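Local coordinates for protein lovastatin nonaketide synthase, polyketide synthase component (Aspergillus terreus, PDB 7CPX) that builds the dihydromonacolin L nonaketide from malonyl-CoA as an iterative, multidomain polyketide synthase in the biosynthesis of lovastatin, at residues A[1700-1705]-A[1737-1742]; A[1747-1752]-A[2300-2305]; A[2239-2244]-A[2268-2273]; A[2245-2250]-A[2260-2265]; A[2294-2299]-A[2309-2314]. The protein carries 2 engineered substitutions. All blocks are in the same frame, centred on the assembly; numbering follows the deposited sequence.

Contact 1: A[1700-1705]-A[1737-1742]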
# COMPACT_ATOMS: atom_id res chain seq x y z
N GLU A 1700 -84.73 -0.67 11.19
CA GLU A 1700 -83.48 -1.38 11.42
C GLU A 1700 -83.20 -1.52 12.91
O GLU A 1700 -83.67 -0.74 13.74
CB GLU A 1700 -82.32 -0.66 10.74
CG GLU A 1700 -82.41 -0.60 9.23
CD GLU A 1700 -83.39 0.45 8.74
OE1 GLU A 1700 -84.08 1.06 9.58
OE2 GLU A 1700 -83.47 0.66 7.51
N LEU A 1701 -82.41 -2.55 13.25
CA LEU A 1701 -82.01 -2.74 14.63
C LEU A 1701 -81.17 -1.57 15.12
O LEU A 1701 -81.37 -1.07 16.24
CB LEU A 1701 -81.22 -4.04 14.78
CG LEU A 1701 -81.71 -5.26 14.02
CD1 LEU A 1701 -80.91 -6.49 14.42
CD2 LEU A 1701 -83.20 -5.49 14.23
N PHE A 1702 -80.24 -1.10 14.29
CA PHE A 1702 -79.29 -0.07 14.69
C PHE A 1702 -79.89 1.33 14.65
O PHE A 1702 -79.21 2.28 15.07
CB PHE A 1702 -78.05 -0.15 13.81
CG PHE A 1702 -77.13 -1.27 14.19
CD1 PHE A 1702 -77.49 -2.59 13.98
CD2 PHE A 1702 -75.91 -1.01 14.79
CE1 PHE A 1702 -76.66 -3.62 14.35
CE2 PHE A 1702 -75.07 -2.04 15.16
CZ PHE A 1702 -75.44 -3.34 14.94
N ALA A 1703 -81.12 1.48 14.17
CA ALA A 1703 -81.85 2.72 14.34
C ALA A 1703 -82.67 2.76 15.62
O ALA A 1703 -83.08 3.84 16.04
CB ALA A 1703 -82.78 2.95 13.14
N GLY A 1704 -82.90 1.60 16.25
CA GLY A 1704 -83.72 1.53 17.44
C GLY A 1704 -83.19 0.61 18.52
O GLY A 1704 -83.98 -0.02 19.23
N LEU A 1705 -81.87 0.52 18.66
CA LEU A 1705 -81.29 -0.37 19.66
C LEU A 1705 -81.75 -0.02 21.07
O LEU A 1705 -81.74 -0.90 21.95
CB LEU A 1705 -79.76 -0.32 19.61
CG LEU A 1705 -79.12 -0.78 18.30
CD1 LEU A 1705 -77.63 -0.51 18.31
CD2 LEU A 1705 -79.39 -2.26 18.05
N GLN A 1737 -78.93 -0.70 8.11
CA GLN A 1737 -78.92 -2.08 7.65
C GLN A 1737 -77.49 -2.58 7.47
O GLN A 1737 -77.20 -3.75 7.73
CB GLN A 1737 -79.71 -2.21 6.35
CG GLN A 1737 -81.14 -1.74 6.44
CD GLN A 1737 -81.87 -1.81 5.12
OE1 GLN A 1737 -81.35 -2.34 4.13
NE2 GLN A 1737 -83.09 -1.27 5.08
N ALA A 1738 -76.59 -1.71 7.03
CA ALA A 1738 -75.19 -2.11 6.88
C ALA A 1738 -74.51 -2.29 8.23
O ALA A 1738 -73.62 -3.14 8.36
CB ALA A 1738 -74.43 -1.09 6.04
N SER A 1739 -74.90 -1.50 9.23
CA SER A 1739 -74.39 -1.73 10.58
C SER A 1739 -74.83 -3.10 11.07
O SER A 1739 -74.05 -3.83 11.70
CB SER A 1739 -74.89 -0.65 11.52
OG SER A 1739 -74.95 0.60 10.87
N THR A 1740 -76.09 -3.46 10.80
CA THR A 1740 -76.54 -4.81 11.11
C THR A 1740 -75.72 -5.84 10.35
O THR A 1740 -75.34 -6.88 10.91
CB THR A 1740 -78.02 -4.96 10.78
OG1 THR A 1740 -78.76 -3.87 11.34
CG2 THR A 1740 -78.56 -6.27 11.34
N ILE A 1741 -75.44 -5.57 9.08
CA ILE A 1741 -74.65 -6.50 8.28
C ILE A 1741 -73.28 -6.71 8.92
O ILE A 1741 -72.77 -7.83 8.98
CB ILE A 1741 -74.52 -6.00 6.83
CG1 ILE A 1741 -75.86 -6.16 6.11
CG2 ILE A 1741 -73.43 -6.75 6.10
CD1 ILE A 1741 -75.91 -5.48 4.76
N GLY A 1742 -72.66 -5.63 9.39
CA GLY A 1742 -71.36 -5.76 10.03
C GLY A 1742 -71.42 -6.51 11.35
O GLY A 1742 -70.55 -7.34 11.65

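Contact 2: A[1747-1752]-A[2300-2305]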
# COMPACT_ATOMS: atom_id res chain seq x y z
N ILE A 1747 -70.52 -11.69 13.99
CA ILE A 1747 -71.15 -12.84 14.64
C ILE A 1747 -70.74 -14.13 13.95
O ILE A 1747 -70.50 -15.15 14.60
CB ILE A 1747 -72.68 -12.67 14.64
CG1 ILE A 1747 -73.09 -11.56 15.61
CG2 ILE A 1747 -73.36 -13.97 15.02
CD1 ILE A 1747 -74.46 -10.99 15.34
N ARG A 1748 -70.67 -14.11 12.62
CA ARG A 1748 -70.28 -15.30 11.88
C ARG A 1748 -68.92 -15.81 12.33
O ARG A 1748 -68.62 -17.00 12.20
CB ARG A 1748 -70.26 -15.01 10.38
CG ARG A 1748 -70.04 -16.23 9.51
CD ARG A 1748 -70.28 -15.95 8.04
NE ARG A 1748 -69.39 -14.92 7.51
CZ ARG A 1748 -69.72 -13.65 7.33
NH1 ARG A 1748 -70.93 -13.19 7.63
NH2 ARG A 1748 -68.82 -12.81 6.82
N ARG A 1749 -68.08 -14.92 12.87
CA ARG A 1749 -66.80 -15.30 13.45
C ARG A 1749 -66.95 -15.70 14.92
O ARG A 1749 -66.35 -16.68 15.36
CB ARG A 1749 -65.82 -14.13 13.33
CG ARG A 1749 -65.63 -13.63 11.92
CD ARG A 1749 -64.49 -14.35 11.23
NE ARG A 1749 -63.21 -14.02 11.84
CZ ARG A 1749 -62.49 -12.95 11.55
NH1 ARG A 1749 -62.87 -12.08 10.63
NH2 ARG A 1749 -61.34 -12.75 12.20
N GLU A 1750 -67.73 -14.93 15.68
CA GLU A 1750 -67.93 -15.22 17.09
C GLU A 1750 -68.55 -16.60 17.28
O GLU A 1750 -68.07 -17.41 18.07
CB GLU A 1750 -68.81 -14.15 17.72
CG GLU A 1750 -68.19 -12.76 17.75
CD GLU A 1750 -69.19 -11.68 18.12
OE1 GLU A 1750 -70.39 -12.00 18.27
OE2 GLU A 1750 -68.77 -10.51 18.26
N HIS A 1751 -69.63 -16.87 16.55
CA HIS A 1751 -70.35 -18.13 16.66
C HIS A 1751 -70.20 -18.90 15.35
O HIS A 1751 -71.12 -18.90 14.53
CB HIS A 1751 -71.82 -17.88 16.97
CG HIS A 1751 -72.05 -17.09 18.22
ND1 HIS A 1751 -71.98 -17.66 19.48
CD2 HIS A 1751 -72.35 -15.79 18.41
CE1 HIS A 1751 -72.22 -16.73 20.39
NE2 HIS A 1751 -72.45 -15.59 19.77
N PRO A 1752 -69.06 -19.55 15.13
CA PRO A 1752 -68.88 -20.28 13.86
C PRO A 1752 -69.94 -21.34 13.63
O PRO A 1752 -70.30 -21.60 12.48
CB PRO A 1752 -67.48 -20.89 14.01
CG PRO A 1752 -67.21 -20.91 15.47
CD PRO A 1752 -67.90 -19.71 16.03
N GLY A 2300 -65.13 -9.33 10.02
CA GLY A 2300 -65.54 -9.57 11.38
C GLY A 2300 -64.36 -9.93 12.27
O GLY A 2300 -63.24 -10.13 11.82
N ASN A 2301 -64.65 -10.02 13.56
CA ASN A 2301 -63.63 -10.39 14.54
C ASN A 2301 -64.31 -10.73 15.86
O ASN A 2301 -65.18 -9.98 16.31
CB ASN A 2301 -62.62 -9.25 14.73
CG ASN A 2301 -61.42 -9.67 15.54
OD1 ASN A 2301 -60.95 -10.80 15.44
ND2 ASN A 2301 -60.92 -8.76 16.37
N PRO A 2302 -63.96 -11.85 16.50
CA PRO A 2302 -64.60 -12.18 17.77
C PRO A 2302 -64.43 -11.06 18.79
O PRO A 2302 -63.35 -10.49 18.94
CB PRO A 2302 -63.88 -13.46 18.21
CG PRO A 2302 -63.43 -14.08 16.94
CD PRO A 2302 -63.08 -12.93 16.03
N GLY A 2303 -65.52 -10.75 19.49
CA GLY A 2303 -65.51 -9.73 20.51
C GLY A 2303 -65.58 -8.31 19.99
O GLY A 2303 -65.48 -7.37 20.79
N GLN A 2304 -65.75 -8.11 18.68
CA GLN A 2304 -65.76 -6.77 18.11
C GLN A 2304 -66.89 -6.59 17.10
O GLN A 2304 -66.74 -5.85 16.12
CB GLN A 2304 -64.42 -6.45 17.44
CG GLN A 2304 -63.27 -6.27 18.41
CD GLN A 2304 -61.98 -5.88 17.72
OE1 GLN A 2304 -61.88 -5.94 16.50
NE2 GLN A 2304 -60.99 -5.47 18.50
N ALA A 2305 -68.03 -7.25 17.32
CA ALA A 2305 -69.18 -7.02 16.47
C ALA A 2305 -69.66 -5.59 16.58
O ALA A 2305 -70.15 -5.01 15.60
CB ALA A 2305 -70.31 -7.99 16.82

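Contact 3: A[2239-2244]-A[2268-2273]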
# COMPACT_ATOMS: atom_id res chain seq x y z
N ILE A 2239 -62.50 15.37 4.98
CA ILE A 2239 -62.63 14.84 6.34
C ILE A 2239 -61.96 13.48 6.39
O ILE A 2239 -62.13 12.66 5.49
CB ILE A 2239 -64.10 14.73 6.77
CG1 ILE A 2239 -64.77 16.10 6.73
CG2 ILE A 2239 -64.20 14.13 8.17
CD1 ILE A 2239 -66.25 16.07 7.05
N ALA A 2240 -61.20 13.24 7.46
CA ALA A 2240 -60.60 11.94 7.75
C ALA A 2240 -61.24 11.45 9.05
O ALA A 2240 -60.72 11.70 10.14
CB ALA A 2240 -59.09 12.02 7.85
N PHE A 2241 -62.36 10.77 8.92
CA PHE A 2241 -63.18 10.38 10.06
C PHE A 2241 -62.65 9.08 10.65
O PHE A 2241 -62.82 8.01 10.06
CB PHE A 2241 -64.64 10.23 9.63
CG PHE A 2241 -65.58 9.94 10.76
CD1 PHE A 2241 -65.82 8.64 11.16
CD2 PHE A 2241 -66.23 10.97 11.41
CE1 PHE A 2241 -66.68 8.38 12.20
CE2 PHE A 2241 -67.10 10.71 12.45
CZ PHE A 2241 -67.33 9.41 12.84
N GLY A 2242 -61.99 9.17 11.81
CA GLY A 2242 -61.47 8.00 12.47
C GLY A 2242 -61.61 7.99 13.99
O GLY A 2242 -60.74 7.45 14.68
N PRO A 2243 -62.67 8.58 14.53
CA PRO A 2243 -62.90 8.44 15.98
C PRO A 2243 -63.12 6.98 16.34
O PRO A 2243 -63.74 6.23 15.59
CB PRO A 2243 -64.16 9.28 16.22
CG PRO A 2243 -64.88 9.23 14.94
CD PRO A 2243 -63.82 9.21 13.87
N LEU A 2244 -62.61 6.59 17.51
CA LEU A 2244 -62.60 5.19 17.89
C LEU A 2244 -62.87 5.03 19.37
O LEU A 2244 -62.27 5.72 20.20
CB LEU A 2244 -61.26 4.54 17.53
CG LEU A 2244 -61.11 3.06 17.91
CD1 LEU A 2244 -62.15 2.24 17.18
CD2 LEU A 2244 -59.71 2.57 17.61
N GLU A 2268 -72.99 8.13 14.81
CA GLU A 2268 -73.56 9.47 14.94
C GLU A 2268 -72.59 10.52 14.43
O GLU A 2268 -73.02 11.54 13.89
CB GLU A 2268 -73.92 9.74 16.40
CG GLU A 2268 -74.58 11.09 16.64
CD GLU A 2268 -75.88 11.26 15.90
OE1 GLU A 2268 -76.42 10.25 15.40
OE2 GLU A 2268 -76.37 12.40 15.80
N GLY A 2269 -71.29 10.29 14.57
CA GLY A 2269 -70.32 11.23 14.03
C GLY A 2269 -70.41 11.36 12.53
O GLY A 2269 -70.47 12.47 11.98
N VAL A 2270 -70.45 10.22 11.82
CA VAL A 2270 -70.56 10.27 10.37
C VAL A 2270 -71.91 10.86 9.97
O VAL A 2270 -72.01 11.59 8.99
CB VAL A 2270 -70.34 8.88 9.74
CG1 VAL A 2270 -68.95 8.39 10.03
CG2 VAL A 2270 -71.38 7.88 10.22
N ARG A 2271 -72.96 10.55 10.73
CA ARG A 2271 -74.27 11.10 10.42
C ARG A 2271 -74.26 12.62 10.51
O ARG A 2271 -74.71 13.32 9.59
CB ARG A 2271 -75.31 10.50 11.36
CG ARG A 2271 -76.75 10.80 11.00
CD ARG A 2271 -77.67 9.70 11.49
NE ARG A 2271 -77.48 9.43 12.92
CZ ARG A 2271 -77.94 8.36 13.55
NH1 ARG A 2271 -78.61 7.42 12.91
NH2 ARG A 2271 -77.71 8.23 14.85
N ILE A 2272 -73.70 13.15 11.60
CA ILE A 2272 -73.66 14.59 11.79
C ILE A 2272 -72.81 15.25 10.71
O ILE A 2272 -73.22 16.25 10.10
CB ILE A 2272 -73.11 14.92 13.20
CG1 ILE A 2272 -74.08 14.42 14.27
CG2 ILE A 2272 -72.88 16.42 13.33
CD1 ILE A 2272 -73.48 14.38 15.66
N LEU A 2273 -71.64 14.69 10.43
CA LEU A 2273 -70.75 15.31 9.45
C LEU A 2273 -71.32 15.22 8.04
O LEU A 2273 -71.17 16.16 7.26
CB LEU A 2273 -69.37 14.67 9.52
CG LEU A 2273 -68.60 15.04 10.79
CD1 LEU A 2273 -67.42 14.11 11.00
CD2 LEU A 2273 -68.13 16.48 10.73

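Contact 4: A[2245-2250]-A[2260-2265]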
# COMPACT_ATOMS: atom_id res chain seq x y z
N VAL A 2245 -63.77 4.11 19.70
CA VAL A 2245 -63.95 3.60 21.05
C VAL A 2245 -64.13 2.09 20.95
O VAL A 2245 -64.92 1.62 20.13
CB VAL A 2245 -65.15 4.24 21.77
CG1 VAL A 2245 -65.23 3.75 23.20
CG2 VAL A 2245 -65.03 5.76 21.73
N LEU A 2246 -63.40 1.34 21.77
CA LEU A 2246 -63.35 -0.11 21.66
C LEU A 2246 -63.90 -0.75 22.93
O LEU A 2246 -63.64 -0.29 24.04
CB LEU A 2246 -61.92 -0.59 21.42
CG LEU A 2246 -61.33 -0.25 20.05
CD1 LEU A 2246 -59.88 -0.67 19.97
CD2 LEU A 2246 -62.14 -0.91 18.94
N GLN A 2247 -64.67 -1.82 22.74
CA GLN A 2247 -65.19 -2.64 23.83
C GLN A 2247 -65.12 -4.10 23.37
O GLN A 2247 -66.05 -4.60 22.73
CB GLN A 2247 -66.61 -2.24 24.21
CG GLN A 2247 -66.70 -0.94 24.99
CD GLN A 2247 -66.08 -1.04 26.36
OE1 GLN A 2247 -65.72 -2.13 26.82
NE2 GLN A 2247 -65.94 0.09 27.04
N ASP A 2248 -64.02 -4.76 23.70
CA ASP A 2248 -63.79 -6.14 23.29
C ASP A 2248 -64.65 -7.04 24.17
O ASP A 2248 -64.25 -7.48 25.24
CB ASP A 2248 -62.31 -6.50 23.41
CG ASP A 2248 -61.43 -5.60 22.57
OD1 ASP A 2248 -61.91 -5.08 21.54
OD2 ASP A 2248 -60.25 -5.40 22.95
N VAL A 2249 -65.87 -7.32 23.70
CA VAL A 2249 -66.83 -8.11 24.45
C VAL A 2249 -67.74 -8.83 23.47
O VAL A 2249 -68.02 -8.34 22.37
CB VAL A 2249 -67.64 -7.23 25.43
CG1 VAL A 2249 -68.39 -6.16 24.66
CG2 VAL A 2249 -68.61 -8.09 26.24
N MET A 2250 -68.22 -10.00 23.89
CA MET A 2250 -69.16 -10.77 23.08
C MET A 2250 -70.56 -10.19 23.19
O MET A 2250 -70.97 -9.68 24.23
CB MET A 2250 -69.16 -12.23 23.53
CG MET A 2250 -68.18 -13.12 22.78
SD MET A 2250 -68.51 -13.18 21.01
CE MET A 2250 -70.24 -13.68 20.99
N GLU A 2260 -73.78 1.62 22.09
CA GLU A 2260 -73.87 3.05 21.84
C GLU A 2260 -72.50 3.71 21.96
O GLU A 2260 -72.14 4.56 21.13
CB GLU A 2260 -74.85 3.70 22.81
CG GLU A 2260 -76.29 3.27 22.60
CD GLU A 2260 -77.25 3.93 23.57
OE1 GLU A 2260 -76.77 4.56 24.54
OE2 GLU A 2260 -78.47 3.83 23.36
N MET A 2261 -71.71 3.31 22.96
CA MET A 2261 -70.40 3.92 23.18
C MET A 2261 -69.52 3.77 21.95
O MET A 2261 -68.80 4.70 21.58
CB MET A 2261 -69.74 3.27 24.39
CG MET A 2261 -68.46 3.94 24.84
SD MET A 2261 -67.49 2.89 25.95
CE MET A 2261 -68.71 2.43 27.17
N VAL A 2262 -69.57 2.61 21.30
CA VAL A 2262 -68.72 2.39 20.13
C VAL A 2262 -69.36 2.92 18.85
O VAL A 2262 -68.65 3.30 17.92
CB VAL A 2262 -68.38 0.90 19.99
CG1 VAL A 2262 -67.52 0.67 18.76
CG2 VAL A 2262 -67.69 0.39 21.24
N LEU A 2263 -70.69 2.95 18.77
CA LEU A 2263 -71.36 3.38 17.55
C LEU A 2263 -71.38 4.90 17.44
O LEU A 2263 -70.88 5.47 16.46
CB LEU A 2263 -72.78 2.83 17.50
CG LEU A 2263 -73.00 1.54 16.72
CD1 LEU A 2263 -72.13 0.42 17.24
CD2 LEU A 2263 -74.46 1.14 16.80
N ASN A 2264 -71.95 5.57 18.43
CA ASN A 2264 -72.19 7.01 18.33
C ASN A 2264 -70.95 7.77 17.88
O ASN A 2264 -71.06 8.56 16.93
CB ASN A 2264 -72.72 7.53 19.67
CG ASN A 2264 -73.94 6.77 20.15
OD1 ASN A 2264 -74.20 5.65 19.71
ND2 ASN A 2264 -74.69 7.37 21.06
N PRO A 2265 -69.77 7.55 18.46
CA PRO A 2265 -68.58 8.23 17.92
C PRO A 2265 -68.38 7.95 16.44
O PRO A 2265 -67.99 8.85 15.69
CB PRO A 2265 -67.43 7.65 18.76
CG PRO A 2265 -68.07 7.12 19.99
CD PRO A 2265 -69.42 6.64 19.56

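Contact 5: A[2294-2299]-A[2309-2314]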
# COMPACT_ATOMS: atom_id res chain seq x y z
N SER A 2294 -62.14 -0.60 10.07
CA SER A 2294 -61.22 -1.67 10.41
C SER A 2294 -61.48 -2.88 9.52
O SER A 2294 -62.61 -3.11 9.07
CB SER A 2294 -61.35 -2.06 11.88
OG SER A 2294 -60.59 -3.23 12.16
N ILE A 2295 -60.43 -3.65 9.26
CA ILE A 2295 -60.56 -4.82 8.40
C ILE A 2295 -61.57 -5.80 8.98
O ILE A 2295 -62.11 -6.63 8.25
CB ILE A 2295 -59.19 -5.49 8.19
CG1 ILE A 2295 -59.28 -6.52 7.06
CG2 ILE A 2295 -58.72 -6.15 9.47
CD1 ILE A 2295 -59.76 -5.95 5.75
N VAL A 2296 -61.82 -5.72 10.29
CA VAL A 2296 -62.88 -6.52 10.89
C VAL A 2296 -64.23 -6.15 10.29
O VAL A 2296 -65.15 -6.97 10.28
CB VAL A 2296 -62.90 -6.34 12.42
CG1 VAL A 2296 -61.51 -6.57 12.99
CG2 VAL A 2296 -63.40 -4.95 12.78
N ALA A 2297 -64.37 -4.92 9.78
CA ALA A 2297 -65.59 -4.54 9.09
C ALA A 2297 -65.81 -5.38 7.84
O ALA A 2297 -66.95 -5.56 7.40
CB ALA A 2297 -65.56 -3.06 8.74
N VAL A 2298 -64.73 -5.88 7.25
CA VAL A 2298 -64.83 -6.66 6.02
C VAL A 2298 -64.91 -8.16 6.30
O VAL A 2298 -65.44 -8.91 5.48
CB VAL A 2298 -63.64 -6.35 5.10
CG1 VAL A 2298 -63.72 -7.18 3.82
CG2 VAL A 2298 -63.60 -4.87 4.78
N MET A 2299 -64.40 -8.60 7.45
CA MET A 2299 -64.38 -10.02 7.78
C MET A 2299 -64.94 -10.33 9.16
O MET A 2299 -65.19 -11.51 9.45
CB MET A 2299 -62.95 -10.56 7.71
CG MET A 2299 -62.22 -10.21 6.42
SD MET A 2299 -60.59 -10.96 6.32
CE MET A 2299 -59.83 -10.37 7.83
N ALA A 2309 -69.80 -3.37 13.27
CA ALA A 2309 -71.05 -2.73 12.87
C ALA A 2309 -70.86 -1.23 12.70
O ALA A 2309 -71.39 -0.63 11.76
CB ALA A 2309 -72.13 -3.01 13.91
N ALA A 2310 -70.10 -0.60 13.61
CA ALA A 2310 -69.83 0.82 13.45
C ALA A 2310 -69.09 1.08 12.14
O ALA A 2310 -69.45 1.98 11.37
CB ALA A 2310 -69.01 1.34 14.63
N ASN A 2311 -68.06 0.28 11.86
CA ASN A 2311 -67.29 0.48 10.65
C ASN A 2311 -68.13 0.21 9.40
O ASN A 2311 -67.92 0.86 8.37
CB ASN A 2311 -66.04 -0.42 10.65
CG ASN A 2311 -65.03 0.00 11.70
OD1 ASN A 2311 -64.80 1.18 11.91
ND2 ASN A 2311 -64.42 -0.97 12.36
N CYS A 2312 -69.06 -0.73 9.47
CA CYS A 2312 -69.93 -0.99 8.33
C CYS A 2312 -70.94 0.13 8.13
O CYS A 2312 -71.32 0.43 6.99
CB CYS A 2312 -70.63 -2.33 8.49
SG CYS A 2312 -69.53 -3.75 8.24
N TYR A 2313 -71.39 0.78 9.20
CA TYR A 2313 -72.16 2.00 9.04
C TYR A 2313 -71.32 3.05 8.32
O TYR A 2313 -71.83 3.76 7.44
CB TYR A 2313 -72.62 2.55 10.39
CG TYR A 2313 -73.61 3.70 10.26
CD1 TYR A 2313 -73.17 4.97 9.92
CD2 TYR A 2313 -74.96 3.51 10.47
CE1 TYR A 2313 -74.06 6.02 9.80
CE2 TYR A 2313 -75.86 4.56 10.35
CZ TYR A 2313 -75.40 5.81 10.02
OH TYR A 2313 -76.29 6.86 9.90
N LEU A 2314 -70.05 3.16 8.68
CA LEU A 2314 -69.16 4.08 7.98
C LEU A 2314 -69.07 3.73 6.50
O LEU A 2314 -69.15 4.61 5.63
CB LEU A 2314 -67.77 4.04 8.61
CG LEU A 2314 -67.47 5.08 9.69
CD1 LEU A 2314 -68.56 5.13 10.74
CD2 LEU A 2314 -66.12 4.80 10.34

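Contact 1: A[1700-1705]-A[1737-1742]
Phe1702 lays its ring against Ser1739 and Thr1740, and this is the closely packed part of the contact. Ser1739 CB sits over one face of the ring, nearer the rim than the centre. It makes a CH-pi contact, 3.7 Å from the centroid of the Phe1702 ring. Phe1702 CB points toward the helix, and CG stands beside the backbone N, anti to the carbonyl carbon (chi1 -77°). One rim of the ring reaches Thr1740, with Phe1702 CD1 3.2 Å from Thr1740 OG1. That hydroxyl has its polar partners outside the pair, at His1736 O and Glu1696 OE1. Likewise Ser1739 OG bonds to Pro1735 O. Leu1701 adds a lighter touch, its CD1 3.9 Å from Thr1740 CG2.

The other end is polar, and there Glu1700 is partly exposed while Gln1737 is buried. Gln1737 NE2 donates to Glu1700 OE2 at 3.1 Å, with an N-H...O angle of 152°. Glu1700 OE2 is met on its anti side, somewhat out of the carboxylate plane, which is nearly coplanar with the amide. Glu1700 OE2 also has a weak bond with His1734 ND1.

Beyond the pair, Phe1702 packs on Met2259, Leu2263 and Ala2309 of the ketoreductase domain. The loop after strand 1689-1693 is thus pinned to helix 1735-1750. Both border a largely parallel, Rossmann-like alpha/beta sheet, consistent with the structural ketoreductase subdomain of such synthases.

Contact 2: A[1747-1752]-A[2300-2305]
Arg1749 and Glu1750, on the last turn of helix 1735-1750, carry this contact with the turn at 2300-2305. Arg1749 comes first. Its CB lies 4.0 Å from Pro2302 CD, and its CG 3.9 Å from Gly2300 C. The chain bends at chi2 and chi3, and the guanidinium lies by Gly2300 and Asn2301, with Asn2301 CA over one face, toward the rim. The very close approach to Gly2300 O is doubtful in the model. The firmer partner of the group is Thr2417 OG1, which bonds to NE.

Glu1750 follows. Its CG packs 3.6 Å from Pro2302 CA. Beyond CG the chain is extended (chi2 168°), and the carboxylate comes up to the start of helix 2305-2323. There Ala2305 N gives Glu1750 OE2 a weak hydrogen bond of 3.5 Å, and Ala2305 CB lies 3.3 Å from the same oxygen. A negative group at this helix start may be helped by the helix dipole.

The facing turn is held from within. Asn2301 to Gln2304 form a type II beta turn, with Gly2303 at positive phi. Asn2301 ND2 donates almost straight to Gln2304 OE1 at 3.0 Å, from above the plane of that carbonyl.

Gln2304 takes the N-cap position. The contact ties the C-terminal end of a helix of the alpha/beta region around 1640-1810 to the turn before helix 2305-2323, an element of the Rossmann-type ketoreductase fold.

Contact 3: A[2239-2244]-A[2268-2273]
Phe2241 reaches from the end of strand 2236-2241 to Gly2269, Val2270 and Leu2273 of helix 2256-2276. From CB the chain runs to CG, which is anti to the backbone N (chi1 -175°) and lies 3.8 Å from Val2270 CG1. That methyl sits over one face of the ring, offset toward the rim, in a CH-pi contact. CD1 and CE1 meet the same methyl, which is modelled too close for its exact distance to carry weight. Pro2243 CD covers the centre of the opposite face. At the ring edge CD2 meets Leu2273 CD1 at 3.4 Å.

Strand 2236-2241, helix 2256-2276 and strand 2288-2294 follow one another, and the two strands are parallel neighbours. This is a beta-alpha-beta crossover of the Rossmann-type ketoreductase fold. The segments 2239-2241 and 2268-2273 run nearly antiparallel, 162° between their axes.

Further out, Phe2241 CE2 lies 3.4 Å from Gly2269 C. The tip, CZ, comes to 3.4 Å from Val2270 N. Gly2269 puts no side chain between the ring and the helix backbone here. Deeper along the strand, Ile2239 CD1 meets Leu2273 CD2 at 4.2 Å. Just past Phe2241, Gly2242, Pro2243 and Leu2244 belong to the NADP pocket.

Contact 4: A[2245-2250]-A[2260-2265]
Gln2247 brings the flat group of this contact, its side-chain amide, to the thioether of Met2261. The amide nitrogen does the touching. NE2 lies 3.4 Å from Met2261 SD and donates a weak but fairly straight hydrogen bond, with an N-H...S angle of 165°. Met2261 CE is close as well, 3.6 Å from Gln2247 NE2. The Gln2247 chain is bent at chi2 (-67°), which turns CD back. The Gln2247 and Met2261 side chains cross at about a right angle.

Val2245 supplies the apolar part. Its two methyls take different partners. CG1 is anti to the backbone N (chi1 -176°) and meets Met2261 CG at 3.6 Å. CG2 meets the ring of Pro2265, at 3.8 Å from its CG. Both pairs cross at about a right angle.

Val2262 is the buried member. Its methyls pack about the backbone carbonyl of Val2245. CG2 also lies 4.1 Å from Gln2247 CG. Val2262 also touches Asn2306 of helix 2305-2323. Met2261, by contrast, is exposed.

The loop after strand 2236-2241 therefore packs on the first half of helix 2256-2276, the helix it leads into. Val2245 and Pro2265 are residues of the NADP pocket, and the contact adjoins that pocket in a Rossmann-type ketoreductase fold.

Contact 5: A[2294-2299]-A[2309-2314]
This is a buried contact of small side chains, Ala2297 and Ser2294 against Asn2311 and Cys2312. It joins the short helix 2296-2299, just after strand 2288-2294, to helix 2305-2323. Ala2297 CB points at the facing helix and touches Asn2311 CB at 3.3 Å. Next to it, Cys2312 SG lies 4.1 Å from Ala2297 CB and 3.3 Å from Ala2297 O. The hydrogen-bond donor to that carbonyl is Arg1745 NH1.

The amide of Asn2311 lies beside Ser2294. Asn2311 ND2 packs 3.3 Å from Ser2294 CB, and Val2296 CG2 comes within 4.1 Å of the same nitrogen. The other amide atom, OD1, is bonded by Lys2266 NZ of helix 2256-2276, which helps to fix the rotation of the group.

Ser2294 precedes the turn that leads into helix 2296-2299. Its OG is anti to the backbone N (chi1 172°) and accepts a weak capping bond of 3.3 Å from Val2296 N. The backbone Ala2297 N to Ser2294 O bond closes the same turn.

Ser2294 and Ile2295 line the NADP pocket. The contact thus sits at the C-terminal end of an inner strand of the parallel sheet, where Rossmann-type ketoreductases bind their cofactor.

How the contacts relate
Contacts 1, 3 and 5 are buried, and so is most of contact 2; contact 4 lies at the surface. Contacts 1 and 2 share helix 1735-1750, and contacts 3 and 4 share helix 2256-2276. Helix 2305-2323 supplies contact 5 and begins in contact 2. Contacts 3, 4 and 5 lie inside the ketoreductase domain and include NADP-pocket residues. Contact 1 lies beside that domain, touching it through Ser1739 on Tyr2313 and Leu1705 on Leu2263. Contact 2 joins the two regions directly. Contact 3 joins apolar side chains, with the ring also against the helix backbone. Contact 5 packs small side chains, and contacts 1, 2 and 4 add a polar bond, weak in the last two.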